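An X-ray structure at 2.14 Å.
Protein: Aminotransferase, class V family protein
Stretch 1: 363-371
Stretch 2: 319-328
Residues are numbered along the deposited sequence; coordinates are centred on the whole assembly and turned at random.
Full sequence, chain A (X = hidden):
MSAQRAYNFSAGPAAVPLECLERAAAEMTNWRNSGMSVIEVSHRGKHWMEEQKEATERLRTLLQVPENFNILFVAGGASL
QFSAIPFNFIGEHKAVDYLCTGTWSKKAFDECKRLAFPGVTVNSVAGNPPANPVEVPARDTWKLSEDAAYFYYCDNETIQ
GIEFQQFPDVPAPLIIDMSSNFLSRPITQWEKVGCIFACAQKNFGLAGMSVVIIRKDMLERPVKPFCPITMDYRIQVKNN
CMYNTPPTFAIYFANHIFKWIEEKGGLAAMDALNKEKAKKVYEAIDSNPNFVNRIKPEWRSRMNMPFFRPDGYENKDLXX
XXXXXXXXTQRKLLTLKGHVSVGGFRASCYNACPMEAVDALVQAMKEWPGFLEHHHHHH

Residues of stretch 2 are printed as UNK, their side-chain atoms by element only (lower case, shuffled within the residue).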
# COMPACT_ATOMS: atom_id res chain seq x y z
N GLN A 363 -7.33 16.20 -32.85
CA GLN A 363 -7.39 15.79 -34.26
C GLN A 363 -8.39 14.66 -34.49
O GLN A 363 -9.17 14.71 -35.44
CB GLN A 363 -6.01 15.39 -34.80
CG GLN A 363 -5.06 16.56 -35.04
CD GLN A 363 -5.66 17.65 -35.91
OE1 GLN A 363 -5.90 18.77 -35.44
NE2 GLN A 363 -5.97 17.32 -37.15
N ALA A 364 -8.38 13.65 -33.62
CA ALA A 364 -9.33 12.55 -33.72
C ALA A 364 -10.77 13.05 -33.63
O ALA A 364 -11.62 12.67 -34.43
CB ALA A 364 -9.06 11.50 -32.65
N MET A 365 -11.02 13.96 -32.68
CA MET A 365 -12.35 14.51 -32.48
C MET A 365 -12.82 15.34 -33.68
O MET A 365 -13.99 15.29 -34.04
CB MET A 365 -12.40 15.34 -31.18
CG MET A 365 -12.23 14.49 -29.93
SD MET A 365 -11.97 15.41 -28.40
CE MET A 365 -13.51 16.33 -28.33
N LYS A 366 -11.89 16.07 -34.30
CA LYS A 366 -12.17 16.87 -35.49
C LYS A 366 -12.43 15.98 -36.72
O LYS A 366 -13.26 16.32 -37.55
CB LYS A 366 -11.01 17.83 -35.78
CG LYS A 366 -11.24 18.86 -36.88
CD LYS A 366 -12.14 19.99 -36.41
CE LYS A 366 -12.46 20.95 -37.55
NZ LYS A 366 -13.44 21.99 -37.14
N GLU A 367 -11.73 14.86 -36.82
CA GLU A 367 -11.84 13.96 -37.98
C GLU A 367 -12.96 12.91 -37.88
O GLU A 367 -13.31 12.29 -38.88
CB GLU A 367 -10.50 13.28 -38.24
CG GLU A 367 -9.46 14.23 -38.82
CD GLU A 367 -8.02 13.84 -38.54
OE1 GLU A 367 -7.76 12.79 -37.91
OE2 GLU A 367 -7.12 14.61 -38.96
N TRP A 368 -13.49 12.70 -36.67
CA TRP A 368 -14.60 11.79 -36.46
C TRP A 368 -15.76 12.13 -37.44
O TRP A 368 -16.24 13.26 -37.43
CB TRP A 368 -15.06 11.88 -34.99
CG TRP A 368 -16.33 11.18 -34.67
CD1 TRP A 368 -17.48 11.75 -34.23
CD2 TRP A 368 -16.59 9.77 -34.77
NE1 TRP A 368 -18.44 10.79 -34.04
CE2 TRP A 368 -17.92 9.57 -34.36
CE3 TRP A 368 -15.82 8.67 -35.14
CZ2 TRP A 368 -18.51 8.30 -34.33
CZ3 TRP A 368 -16.41 7.41 -35.12
CH2 TRP A 368 -17.74 7.23 -34.71
N PRO A 369 -16.16 11.18 -38.31
CA PRO A 369 -17.21 11.50 -39.30
C PRO A 369 -18.58 11.86 -38.69
O PRO A 369 -19.36 12.56 -39.34
CB PRO A 369 -17.29 10.23 -40.16
CG PRO A 369 -16.72 9.14 -39.31
CD PRO A 369 -15.64 9.81 -38.50
N GLY A 370 -18.85 11.38 -37.48
CA GLY A 370 -20.02 11.82 -36.72
C GLY A 370 -20.86 10.67 -36.20
O GLY A 370 -20.67 9.52 -36.62
N PHE A 371 -21.76 11.00 -35.27
CA PHE A 371 -22.78 10.08 -34.79
C PHE A 371 -24.03 10.35 -35.63
O PHE A 371 -24.80 9.43 -35.90
CB PHE A 371 -23.07 10.31 -33.30
CG PHE A 371 -21.85 10.19 -32.41
CD1 PHE A 371 -21.34 8.93 -32.10
CD2 PHE A 371 -21.21 11.32 -31.91
CE1 PHE A 371 -20.21 8.80 -31.30
CE2 PHE A 371 -20.08 11.19 -31.11
CZ PHE A 371 -19.58 9.93 -30.80
N UNK A 319 -23.03 0.81 -27.68
CA UNK A 319 -22.61 0.48 -29.04
C UNK A 319 -22.18 1.72 -29.81
O UNK A 319 -21.16 1.70 -30.48
c UNK A 319 -23.73 -0.23 -29.80
o UNK A 319 -25.24 -1.91 -29.06
c UNK A 319 -24.05 -1.60 -29.23
o UNK A 319 -23.10 -2.38 -28.98
N UNK A 320 -22.97 2.80 -29.72
CA UNK A 320 -22.63 4.08 -30.35
C UNK A 320 -21.38 4.71 -29.72
O UNK A 320 -20.54 5.26 -30.44
c UNK A 320 -23.80 5.05 -30.28
N UNK A 321 -21.27 4.63 -28.39
CA UNK A 321 -20.05 5.02 -27.68
C UNK A 321 -18.84 4.22 -28.19
O UNK A 321 -17.79 4.79 -28.47
c UNK A 321 -20.18 4.74 -26.17
o UNK A 321 -21.75 6.60 -26.05
c UNK A 321 -21.14 5.68 -25.45
o UNK A 321 -21.29 5.48 -24.23
N UNK A 322 -19.01 2.90 -28.31
CA UNK A 322 -17.93 2.00 -28.73
C UNK A 322 -17.31 2.38 -30.08
O UNK A 322 -16.12 2.14 -30.28
c UNK A 322 -18.41 0.55 -28.76
N UNK A 323 -18.09 2.97 -30.98
CA UNK A 323 -17.59 3.39 -32.30
C UNK A 323 -16.51 4.48 -32.21
O UNK A 323 -15.45 4.34 -32.82
c UNK A 323 -18.72 3.86 -33.21
n UNK A 323 -21.96 1.21 -34.75
c UNK A 323 -19.57 2.76 -33.82
c UNK A 323 -20.72 3.37 -34.61
c UNK A 323 -21.39 2.35 -35.52
N UNK A 324 -16.78 5.55 -31.46
CA UNK A 324 -15.77 6.61 -31.25
C UNK A 324 -14.61 6.14 -30.37
O UNK A 324 -13.46 6.55 -30.59
c UNK A 324 -15.37 9.01 -30.48
c UNK A 324 -14.78 9.65 -31.57
c UNK A 324 -13.84 10.65 -31.39
c UNK A 324 -13.47 11.03 -30.11
c UNK A 324 -14.97 9.38 -29.20
c UNK A 324 -14.04 10.39 -29.01
c UNK A 324 -16.38 7.90 -30.69
N UNK A 325 -14.89 5.32 -29.37
CA UNK A 325 -13.84 4.79 -28.49
C UNK A 325 -12.84 3.97 -29.30
O UNK A 325 -11.62 4.12 -29.14
c UNK A 325 -13.35 3.12 -26.62
c UNK A 325 -14.43 3.93 -27.33
c UNK A 325 -15.15 4.83 -26.33
N UNK A 326 -13.37 3.08 -30.14
CA UNK A 326 -12.53 2.26 -31.01
C UNK A 326 -11.83 3.07 -32.08
O UNK A 326 -10.69 2.76 -32.43
c UNK A 326 -13.49 -0.01 -30.60
o UNK A 326 -12.51 -0.72 -30.30
c UNK A 326 -13.34 1.11 -31.59
n UNK A 326 -14.68 -0.16 -30.03
N UNK A 327 -12.50 4.11 -32.58
CA UNK A 327 -11.89 5.10 -33.47
C UNK A 327 -10.64 5.71 -32.82
O UNK A 327 -9.60 5.87 -33.48
c UNK A 327 -12.90 6.19 -33.79
c UNK A 327 -12.51 6.88 -36.18
c UNK A 327 -12.45 7.18 -34.82
c UNK A 327 -12.11 7.81 -37.13
c UNK A 327 -11.58 9.37 -35.38
c UNK A 327 -11.98 8.44 -34.43
c UNK A 327 -11.63 9.05 -36.73
N UNK A 328 -10.75 6.04 -31.54
CA UNK A 328 -9.62 6.55 -30.75
C UNK A 328 -8.58 5.47 -30.46
O UNK A 328 -7.39 5.70 -30.67
s UNK A 328 -11.08 8.66 -29.71
c UNK A 328 -10.10 7.18 -29.45

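Residues 319-328 form one continuous helical segment, packed against the end of helix 363-367 and the loop that follows it. Position 319 carries two side-chain carbons, the second bearing two oxygens; the group lies out of reach of stretch 1, and the short carboxylate identifies D319. Position 320 has a single side-chain carbon and is therefore A320; its backbone O lies 3.7 Å from F371 CE1, near the plane of the F371 ring and at its edge. At 321 the pattern of two carbons and a terminal pair of oxygens recurs. CA-to-CB points away from stretch 1, and both oxygens are hydrogen-bonded elsewhere in the structure, as suits D321. Position 322, again with one carbon, is A322 and makes no contact.

Position 323 has four carbons in a row ending in nitrogen, which defines K323. Its CB sits 3.8 Å from W368 CH2, but the chain then leads away, so the contact is made by the aliphatic base while the amine stays clear. Position 324 shows one carbon followed by a six-carbon ring without a further atom, hence F324. This buried ring turns its edge to the face of W368, with CD2 3.7 Å from W368 CD2, and reaches M365 CG through CZ at 3.7 Å. Its CB stands over the six-membered ring of W368, 4.2 Å from the centroid in a CH-pi contact, and is 3.8 Å from F371 CZ.

Position 325 has three carbons, one carrying the other two: V325, out of reach. Position 326 has two carbons, the second with one oxygen and one nitrogen, so it is N326; its ND2 donates to A322 O at 2.7 Å, one turn back in the same helix. Position 327 repeats the one-carbon link and bare six-carbon ring, giving F327. Its face receives the edge of W368, with CG 3.7 Å from W368 CE3, while CE1 approaches A364 O to 3.4 Å. Position 328 has one carbon and one sulfur, C328; its side chain points sideways.

The contact is essentially apolar, with no hydrogen bond crossing it. W368, the first residue to leave helical geometry, is central: it accepts the edge of F324 on its face and offers its own edge to F327, the two ring pairs inclined at 73° and 68°. A364 and M365 on the helix, and P369 and F371 beyond it, extend this packing, which buries 440 Å² in total.

Stretch 2 (319-328) DADAKFVNFC
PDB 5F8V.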